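Local atomic coordinates of glycoside hydrolase YxiA (Bacillus licheniformis, PDB entry 3LV4), a protein that probably hydrolyses alpha-1,5-linked L-arabinan as a calcium-binding glycoside hydrolase of family 43. Residues A[153-158]-A[212-217]; A[232-237]-A[241-246]. All blocks are in the same frame, centred on the assembly; numbering follows the deposited sequence.

Contact 1: A[153-158]-A[212-217]; sequences FDQNGK and QYYYLY
One phenol oxygen, Tyr214 OH, makes almost the whole of this contact: it sits against the first corner of the turn at 154-157 and takes a hydrogen bond from a backbone amide. Gln155 N donates to Tyr214 OH over 3.0 Å, and the bond is almost straight, with 172° at the hydrogen. The amide comes in at the edge of the ring, close to its plane. Around the same oxygen gather three methylenes. Asp154 CB is 3.3 Å from Tyr214 OH and meets the hydroxyl end of the ring obliquely, 3.9 Å from Tyr214 CE2. On the Gln155 side CG lies 3.5 Å from Tyr214 OH; the chain then bends at chi2 (-59°), and it is aliphatic carbon, not the amide, that meets the hydroxyl.

The turn that presents this N-H is held by its own side-chain and backbone bonds. It is a type I turn with Gly157 at a positive phi in its last position, a type I turn plus G1 bulge. Asp154 braces it from within: with CG set between the backbone N and the carbonyl carbon (chi1 70°), the carboxylate swings over the turn, not toward the tyrosine. There OD1 of Asp154 accepts from Asn156 N at 2.8 Å, forming an Asx turn, and also from Lys158 N, the two donors reaching it from opposite faces of the carboxylate plane. The other oxygen, OD2, is held by Trp160 NE1.

The turn joins strands 150-153 and 159-163 of one propeller blade, and Tyr214 reaches it from strand 213-220 of the next. Its ring lies near Tyr207 of the adjoining strand 200-208, while Pro239, in the loop after strand 230-236, touches both Tyr214 and Asp154.

Contact 2: A[232-237]-A[241-246]; sequences RVARSK and GPYYDA
Tyr243 lies against the backbone and side chains of Ala234, Arg235 and Ser236, and its ring can be followed outward along strand 230-236. At the root, Tyr243 CB faces Ala234 CB at 4.1 Å, methylene to methyl. CG turns anti to the carbonyl carbon (chi1 -77°), which sends the ring along the strand toward Ser236. Next, CD2 of Tyr243 rests 3.4 Å from Arg235 C, the carbonyl carbon. CE2 of Tyr243 comes to 3.6 Å from Ser236 CB, and CZ is a little farther from the same carbon. Ser236 CB stands over one face of the Tyr243 ring, 3.7 Å from its centroid and 17° off the normal, a CH-pi contact. At the tip, Tyr243 OH is hydrogen-bonded to the carbonyl of Pro239, so the phenol is tied to the turn between the segments.

Ser236 works from both its atoms. While its CB sits on the ring, Ser236 OG is anti to the backbone N (chi1 -179°) and donates to Pro242 O at 2.9 Å, coming from well above the carbonyl plane. Asn238 N is a further partner of OG, so this hydroxyl links the strand end, the turn and the returning chain. The peptide bond between Gly241 and Pro242 is cis.

Further along, Arg235 and Tyr244 form an antiparallel hydrogen-bonded pair. Arg235 N gives to Tyr244 O at 2.9 Å, and Tyr244 N returns a bond to Arg235 O. The CB of Arg235 points away from 241-246, and at the far end its NH1 is hydrogen-bonded to Gln330 O.

This is an isolated antiparallel beta bridge, made where the chain doubles back along the end of the third strand of a blade, strand 230-236, in the five-bladed beta-propeller of family 43 enzymes.

How the contacts relate
From the N terminus, the chain first meets the turn at 153-158, then runs through the rest of its blade and strand 200-208 before segment 212-217 comes back to it; contact 1 thus closes a long loop of 53 intervening residues. Contact 2 follows in series and closes a short one, with three residues between 232-237 and 241-246. The loops neither nest nor cross. They are joined side by side, because strands 213-220 and 230-236 are antiparallel neighbours: Tyr214 N lies 2.8 Å from Ser236 O, a probable hydrogen bond. Contact 1 therefore ties two blades together, and contact 2 fastens the following loop onto the second.

Contact 1: A[153-158]-A[212-217]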
ATOM      1  N   PHE A 153       0.287   3.999 -16.016  1.00 10.83           N
ATOM      2  CA  PHE A 153      -0.064   5.066 -16.942  1.00 11.42           C
ATOM      3  C   PHE A 153      -0.781   6.179 -16.178  1.00 11.72           C
ATOM      4  O   PHE A 153      -1.647   5.896 -15.334  1.00 12.39           O
ATOM      5  CB  PHE A 153      -1.011   4.540 -18.019  1.00 11.68           C
ATOM      6  CG  PHE A 153      -0.366   3.607 -19.008  1.00 14.69           C
ATOM      7  CD1 PHE A 153      -0.485   2.234 -18.865  1.00 13.96           C
ATOM      8  CD2 PHE A 153       0.325   4.109 -20.105  1.00 15.10           C
ATOM      9  CE1 PHE A 153       0.091   1.370 -19.790  1.00 14.34           C
ATOM     10  CE2 PHE A 153       0.909   3.258 -21.034  1.00 13.79           C
ATOM     11  CZ  PHE A 153       0.789   1.882 -20.879  1.00 14.92           C
ATOM     12  N   ASP A 154      -0.445   7.437 -16.470  1.00 11.81           N
ATOM     13  CA  ASP A 154      -1.238   8.538 -15.928  1.00 11.39           C
ATOM     14  C   ASP A 154      -2.464   8.774 -16.813  1.00 11.61           C
ATOM     15  O   ASP A 154      -2.693   8.040 -17.778  1.00 12.50           O
ATOM     16  CB  ASP A 154      -0.410   9.820 -15.693  1.00 11.04           C
ATOM     17  CG  ASP A 154       0.041  10.498 -16.986  1.00 13.25           C
ATOM     18  OD1 ASP A 154      -0.574  10.264 -18.050  1.00 13.54           O
ATOM     19  OD2 ASP A 154       1.007  11.292 -16.923  1.00 12.05           O
ATOM     20  N   GLN A 155      -3.274   9.766 -16.467  1.00 12.10           N
ATOM     21  CA  GLN A 155      -4.528   9.984 -17.194  1.00 13.52           C
ATOM     22  C   GLN A 155      -4.333  10.572 -18.587  1.00 16.94           C
ATOM     23  O   GLN A 155      -5.277  10.631 -19.383  1.00 19.81           O
ATOM     24  CB  GLN A 155      -5.485  10.827 -16.365  1.00 14.24           C
ATOM     25  CG  GLN A 155      -5.885  10.124 -15.092  1.00 17.83           C
ATOM     26  CD  GLN A 155      -6.551   8.781 -15.365  1.00 22.55           C
ATOM     27  OE1 GLN A 155      -5.998   7.717 -15.053  1.00 23.30           O
ATOM     28  NE2 GLN A 155      -7.742   8.825 -15.961  1.00 19.62           N
ATOM     29  N   ASN A 156      -3.110  10.996 -18.884  1.00 16.90           N
ATOM     30  CA  ASN A 156      -2.775  11.455 -20.232  1.00 18.28           C
ATOM     31  C   ASN A 156      -2.180  10.332 -21.078  1.00 18.76           C
ATOM     32  O   ASN A 156      -1.841  10.531 -22.245  1.00 20.78           O
ATOM     33  CB  ASN A 156      -1.789  12.620 -20.173  1.00 20.63           C
ATOM     34  CG  ASN A 156      -2.417  13.879 -19.634  1.00 25.07           C
ATOM     35  OD1 ASN A 156      -3.559  14.201 -19.958  1.00 25.04           O
ATOM     36  ND2 ASN A 156      -1.673  14.604 -18.801  1.00 27.52           N
ATOM     37  N   GLY A 157      -2.037   9.155 -20.484  1.00 18.70           N
ATOM     38  CA  GLY A 157      -1.450   8.034 -21.188  1.00 20.64           C
ATOM     39  C   GLY A 157       0.072   8.004 -21.179  1.00 19.04           C
ATOM     40  O   GLY A 157       0.675   7.198 -21.891  1.00 18.42           O
ATOM     41  N   LYS A 158       0.698   8.880 -20.392  1.00 16.56           N
ATOM     42  CA  LYS A 158       2.141   8.802 -20.182  1.00 15.31           C
ATOM     43  C   LYS A 158       2.443   7.679 -19.211  1.00 13.26           C
ATOM     44  O   LYS A 158       1.692   7.458 -18.266  1.00 15.77           O
ATOM     45  CB  LYS A 158       2.687  10.096 -19.585  1.00 17.87           C
ATOM     46  CG  LYS A 158       2.660  11.286 -20.502  1.00 26.06           C
ATOM     47  CD  LYS A 158       3.436  12.419 -19.857  1.00 30.11           C
ATOM     48  CE  LYS A 158       4.562  11.868 -19.014  1.00 31.70           C
ATOM     49  NZ  LYS A 158       5.573  12.902 -18.646  1.00 36.76           N
ATOM     50  N   GLN A 212      -9.934  13.667  -8.853  1.00  9.74           N
ATOM     51  CA  GLN A 212      -8.883  14.036  -9.811  1.00 10.45           C
ATOM     52  C   GLN A 212      -7.515  14.259  -9.169  1.00 12.34           C
ATOM     53  O   GLN A 212      -6.695  15.051  -9.658  1.00 12.77           O
ATOM     54  CB  GLN A 212      -9.303  15.231 -10.674  1.00 11.06           C
ATOM     55  CG  GLN A 212     -10.597  14.968 -11.426  1.00 11.42           C
ATOM     56  CD  GLN A 212     -10.895  16.018 -12.474  1.00 15.11           C
ATOM     57  OE1 GLN A 212     -10.607  17.197 -12.283  1.00 14.73           O
ATOM     58  NE2 GLN A 212     -11.476  15.593 -13.590  1.00 19.52           N
ATOM     59  N   TYR A 213      -7.276  13.534  -8.082  1.00 10.90           N
ATOM     60  CA  TYR A 213      -5.955  13.467  -7.464  1.00  9.98           C
ATOM     61  C   TYR A 213      -5.285  12.141  -7.771  1.00  9.68           C
ATOM     62  O   TYR A 213      -5.954  11.097  -7.877  1.00  9.67           O
ATOM     63  CB  TYR A 213      -6.047  13.580  -5.944  1.00  9.17           C
ATOM     64  CG  TYR A 213      -6.292  14.970  -5.424  1.00 11.66           C
ATOM     65  CD1 TYR A 213      -5.252  15.888  -5.307  1.00 12.31           C
ATOM     66  CD2 TYR A 213      -7.559  15.359  -5.014  1.00 13.35           C
ATOM     67  CE1 TYR A 213      -5.483  17.160  -4.811  1.00 15.72           C
ATOM     68  CE2 TYR A 213      -7.796  16.625  -4.523  1.00 16.00           C
ATOM     69  CZ  TYR A 213      -6.762  17.520  -4.422  1.00 15.79           C
ATOM     70  OH  TYR A 213      -7.014  18.777  -3.922  1.00 16.15           O
ATOM     71  N   TYR A 214      -3.962  12.194  -7.906  1.00  9.09           N
ATOM     72  CA  TYR A 214      -3.129  11.009  -7.807  1.00  8.53           C
ATOM     73  C   TYR A 214      -2.795  10.807  -6.328  1.00  9.08           C
ATOM     74  O   TYR A 214      -2.395  11.751  -5.636  1.00  9.24           O
ATOM     75  CB  TYR A 214      -1.838  11.169  -8.618  1.00  7.61           C
ATOM     76  CG  TYR A 214      -2.090  11.274 -10.101  1.00  8.04           C
ATOM     77  CD1 TYR A 214      -2.397  12.500 -10.687  1.00  9.10           C
ATOM     78  CD2 TYR A 214      -2.035  10.151 -10.911  1.00  8.81           C
ATOM     79  CE1 TYR A 214      -2.636  12.607 -12.034  1.00 11.40           C
ATOM     80  CE2 TYR A 214      -2.276  10.242 -12.270  1.00  9.21           C
ATOM     81  CZ  TYR A 214      -2.576  11.475 -12.827  1.00 10.87           C
ATOM     82  OH  TYR A 214      -2.820  11.578 -14.174  1.00 11.26           O
ATOM     83  N   TYR A 215      -2.984   9.585  -5.843  1.00  9.53           N
ATOM     84  CA  TYR A 215      -2.633   9.246  -4.465  1.00  7.83           C
ATOM     85  C   TYR A 215      -1.367   8.418  -4.394  1.00  9.25           C
ATOM     86  O   TYR A 215      -1.283   7.332  -4.978  1.00  8.35           O
ATOM     87  CB  TYR A 215      -3.790   8.522  -3.765  1.00  8.79           C
ATOM     88  CG  TYR A 215      -5.018   9.387  -3.699  1.00  8.82           C
ATOM     89  CD1 TYR A 215      -5.248  10.221  -2.610  1.00  8.13           C
ATOM     90  CD2 TYR A 215      -5.932   9.403  -4.748  1.00  8.37           C
ATOM     91  CE1 TYR A 215      -6.367  11.037  -2.562  1.00  9.47           C
ATOM     92  CE2 TYR A 215      -7.050  10.219  -4.710  1.00  7.81           C
ATOM     93  CZ  TYR A 215      -7.264  11.028  -3.616  1.00 10.44           C
ATOM     94  OH  TYR A 215      -8.376  11.832  -3.586  1.00 10.54           O
ATOM     95  N   LEU A 216      -0.382   8.947  -3.675  1.00  7.81           N
ATOM     96  CA  LEU A 216       0.859   8.228  -3.425  1.00  8.05           C
ATOM     97  C   LEU A 216       0.728   7.437  -2.132  1.00  7.89           C
ATOM     98  O   LEU A 216       0.781   8.008  -1.037  1.00  8.22           O
ATOM     99  CB  LEU A 216       2.027   9.206  -3.326  1.00  9.13           C
ATOM    100  CG  LEU A 216       3.378   8.646  -2.874  1.00  7.92           C
ATOM    101  CD1 LEU A 216       3.894   7.600  -3.875  1.00  8.79           C
ATOM    102  CD2 LEU A 216       4.370   9.797  -2.723  1.00  9.19           C
ATOM    103  N   TYR A 217       0.523   6.128  -2.266  1.00  7.08           N
ATOM    104  CA  TYR A 217       0.550   5.225  -1.129  1.00  7.97           C
ATOM    105  C   TYR A 217       1.987   4.814  -0.873  1.00  9.20           C
ATOM    106  O   TYR A 217       2.795   4.738  -1.801  1.00  9.03           O
ATOM    107  CB  TYR A 217      -0.310   3.983  -1.395  1.00  8.45           C
ATOM    108  CG  TYR A 217      -1.782   4.293  -1.485  1.00  9.94           C
ATOM    109  CD1 TYR A 217      -2.369   4.637  -2.697  1.00  8.16           C
ATOM    110  CD2 TYR A 217      -2.587   4.251  -0.354  1.00 11.35           C
ATOM    111  CE1 TYR A 217      -3.719   4.916  -2.780  1.00  9.29           C
ATOM    112  CE2 TYR A 217      -3.934   4.533  -0.424  1.00 10.22           C
ATOM    113  CZ  TYR A 217      -4.493   4.868  -1.634  1.00 10.63           C
ATOM    114  OH  TYR A 217      -5.832   5.149  -1.697  1.00 12.41           O
TER

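Contact 2: A[232-237]-A[241-246]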
ATOM      1  N   ARG A 232       0.635   4.773   4.515  1.00  8.30           N
ATOM      2  CA  ARG A 232       0.343   6.194   4.538  1.00  8.37           C
ATOM      3  C   ARG A 232       0.076   6.653   3.121  1.00 10.25           C
ATOM      4  O   ARG A 232       0.444   5.975   2.151  1.00  9.22           O
ATOM      5  CB  ARG A 232       1.503   6.991   5.143  1.00  7.68           C
ATOM      6  CG  ARG A 232       1.896   6.528   6.539  1.00  7.74           C
ATOM      7  CD  ARG A 232       2.597   7.608   7.364  1.00  7.22           C
ATOM      8  NE  ARG A 232       2.838   7.121   8.722  1.00  7.56           N
ATOM      9  CZ  ARG A 232       3.165   7.887   9.761  1.00  8.47           C
ATOM     10  NH1 ARG A 232       3.333   9.198   9.600  1.00 10.14           N
ATOM     11  NH2 ARG A 232       3.344   7.333  10.959  1.00  7.57           N
ATOM     12  N   VAL A 233      -0.563   7.808   2.994  1.00  9.26           N
ATOM     13  CA  VAL A 233      -0.904   8.316   1.676  1.00  7.80           C
ATOM     14  C   VAL A 233      -0.689   9.828   1.620  1.00  8.14           C
ATOM     15  O   VAL A 233      -0.746  10.524   2.651  1.00  8.08           O
ATOM     16  CB  VAL A 233      -2.358   7.928   1.303  1.00  6.50           C
ATOM     17  CG1 VAL A 233      -3.370   8.667   2.203  1.00  8.04           C
ATOM     18  CG2 VAL A 233      -2.631   8.166  -0.187  1.00  7.45           C
ATOM     19  N   ALA A 234      -0.401  10.317   0.415  1.00  6.32           N
ATOM     20  CA  ALA A 234      -0.268  11.735   0.139  1.00  6.11           C
ATOM     21  C   ALA A 234      -0.895  11.941  -1.232  1.00  6.72           C
ATOM     22  O   ALA A 234      -1.196  10.963  -1.923  1.00  9.18           O
ATOM     23  CB  ALA A 234       1.210  12.140   0.129  1.00  6.90           C
ATOM     24  N   ARG A 235      -1.114  13.184  -1.642  1.00  7.49           N
ATOM     25  CA  ARG A 235      -1.789  13.391  -2.923  1.00  8.23           C
ATOM     26  C   ARG A 235      -1.230  14.563  -3.724  1.00  7.32           C
ATOM     27  O   ARG A 235      -0.591  15.466  -3.178  1.00  8.84           O
ATOM     28  CB  ARG A 235      -3.303  13.567  -2.725  1.00  7.45           C
ATOM     29  CG  ARG A 235      -3.698  14.924  -2.148  1.00  8.78           C
ATOM     30  CD  ARG A 235      -5.174  14.969  -1.800  1.00  8.26           C
ATOM     31  NE  ARG A 235      -5.553  16.295  -1.320  1.00  9.70           N
ATOM     32  CZ  ARG A 235      -6.780  16.642  -0.949  1.00 11.39           C
ATOM     33  NH1 ARG A 235      -7.774  15.759  -0.993  1.00 11.39           N
ATOM     34  NH2 ARG A 235      -7.013  17.879  -0.531  1.00 11.72           N
ATOM     35  N   SER A 236      -1.487  14.529  -5.025  1.00  8.26           N
ATOM     36  CA  SER A 236      -1.035  15.555  -5.956  1.00 10.72           C
ATOM     37  C   SER A 236      -1.980  15.584  -7.146  1.00  9.98           C
ATOM     38  O   SER A 236      -2.562  14.567  -7.503  1.00 11.92           O
ATOM     39  CB  SER A 236       0.380  15.232  -6.454  1.00 11.66           C
ATOM     40  OG  SER A 236       0.853  16.236  -7.345  1.00 10.39           O
ATOM     41  N   LYS A 237      -2.129  16.744  -7.771  1.00  9.75           N
ATOM     42  CA  LYS A 237      -2.861  16.810  -9.030  1.00 11.67           C
ATOM     43  C   LYS A 237      -2.036  16.234 -10.190  1.00 10.65           C
ATOM     44  O   LYS A 237      -2.573  15.983 -11.268  1.00 11.61           O
ATOM     45  CB  LYS A 237      -3.314  18.244  -9.329  1.00 12.05           C
ATOM     46  CG  LYS A 237      -4.398  18.758  -8.376  1.00 13.43           C
ATOM     47  CD  LYS A 237      -5.718  18.012  -8.550  1.00 16.09           C
ATOM     48  CE  LYS A 237      -6.854  18.690  -7.770  1.00 13.93           C
ATOM     49  NZ  LYS A 237      -8.176  17.966  -7.913  1.00 13.76           N
ATOM     50  N   GLY A 241       4.024  14.467  -8.741  1.00 11.70           N
ATOM     51  CA  GLY A 241       4.058  15.402  -7.628  1.00 11.56           C
ATOM     52  C   GLY A 241       4.057  16.859  -8.049  1.00 12.21           C
ATOM     53  O   GLY A 241       3.834  17.180  -9.220  1.00 13.13           O
ATOM     54  N   PRO A 242       4.312  17.766  -7.098  1.00 14.20           N
ATOM     55  CA  PRO A 242       4.656  17.491  -5.695  1.00 13.74           C
ATOM     56  C   PRO A 242       3.500  16.904  -4.896  1.00 11.85           C
ATOM     57  O   PRO A 242       2.341  17.292  -5.086  1.00 11.32           O
ATOM     58  CB  PRO A 242       5.010  18.878  -5.146  1.00 17.05           C
ATOM     59  CG  PRO A 242       4.258  19.833  -6.035  1.00 18.07           C
ATOM     60  CD  PRO A 242       4.279  19.211  -7.393  1.00 14.84           C
ATOM     61  N   TYR A 243       3.836  15.982  -4.000  1.00 11.05           N
ATOM     62  CA  TYR A 243       2.861  15.329  -3.137  1.00  8.54           C
ATOM     63  C   TYR A 243       2.803  15.999  -1.773  1.00  8.68           C
ATOM     64  O   TYR A 243       3.831  16.438  -1.234  1.00  9.53           O
ATOM     65  CB  TYR A 243       3.176  13.829  -2.993  1.00  7.83           C
ATOM     66  CG  TYR A 243       2.762  13.034  -4.208  1.00  8.22           C
ATOM     67  CD1 TYR A 243       3.658  12.786  -5.250  1.00  9.10           C
ATOM     68  CD2 TYR A 243       1.464  12.547  -4.323  1.00  7.83           C
ATOM     69  CE1 TYR A 243       3.262  12.069  -6.380  1.00  8.24           C
ATOM     70  CE2 TYR A 243       1.059  11.830  -5.434  1.00  9.14           C
ATOM     71  CZ  TYR A 243       1.958  11.594  -6.457  1.00  9.96           C
ATOM     72  OH  TYR A 243       1.534  10.888  -7.546  1.00  8.71           O
ATOM     73  N   TYR A 244       1.588  16.079  -1.231  1.00  7.89           N
ATOM     74  CA  TYR A 244       1.324  16.751   0.041  1.00  6.85           C
ATOM     75  C   TYR A 244       0.456  15.872   0.911  1.00  9.22           C
ATOM     76  O   TYR A 244      -0.362  15.097   0.396  1.00  9.57           O
ATOM     77  CB  TYR A 244       0.577  18.077  -0.181  1.00  7.73           C
ATOM     78  CG  TYR A 244       1.377  19.099  -0.947  1.00 10.57           C
ATOM     79  CD1 TYR A 244       1.218  19.252  -2.322  1.00 11.65           C
ATOM     80  CD2 TYR A 244       2.303  19.901  -0.298  1.00 12.90           C
ATOM     81  CE1 TYR A 244       1.960  20.184  -3.021  1.00 14.76           C
ATOM     82  CE2 TYR A 244       3.048  20.829  -0.985  1.00 13.16           C
ATOM     83  CZ  TYR A 244       2.874  20.972  -2.347  1.00 15.46           C
ATOM     84  OH  TYR A 244       3.626  21.912  -3.023  1.00 18.04           O
ATOM     85  N   ASP A 245       0.616  15.998   2.226  1.00  9.06           N
ATOM     86  CA  ASP A 245      -0.292  15.311   3.141  1.00  8.37           C
ATOM     87  C   ASP A 245      -1.481  16.218   3.475  1.00  9.52           C
ATOM     88  O   ASP A 245      -1.648  17.276   2.856  1.00 10.63           O
ATOM     89  CB  ASP A 245       0.431  14.743   4.386  1.00  6.48           C
ATOM     90  CG  ASP A 245       0.991  15.818   5.319  1.00  9.04           C
ATOM     91  OD1 ASP A 245       0.596  17.003   5.220  1.00  8.77           O
ATOM     92  OD2 ASP A 245       1.817  15.447   6.190  1.00  8.56           O
ATOM     93  N   ALA A 246      -2.325  15.812   4.419  1.00  8.02           N
ATOM     94  CA  ALA A 246      -3.560  16.562   4.643  1.00  9.27           C
ATOM     95  C   ALA A 246      -3.356  17.880   5.408  1.00 10.12           C
ATOM     96  O   ALA A 246      -4.256  18.713   5.462  1.00 10.95           O
ATOM     97  CB  ALA A 246      -4.636  15.681   5.302  1.00  9.23           C
TER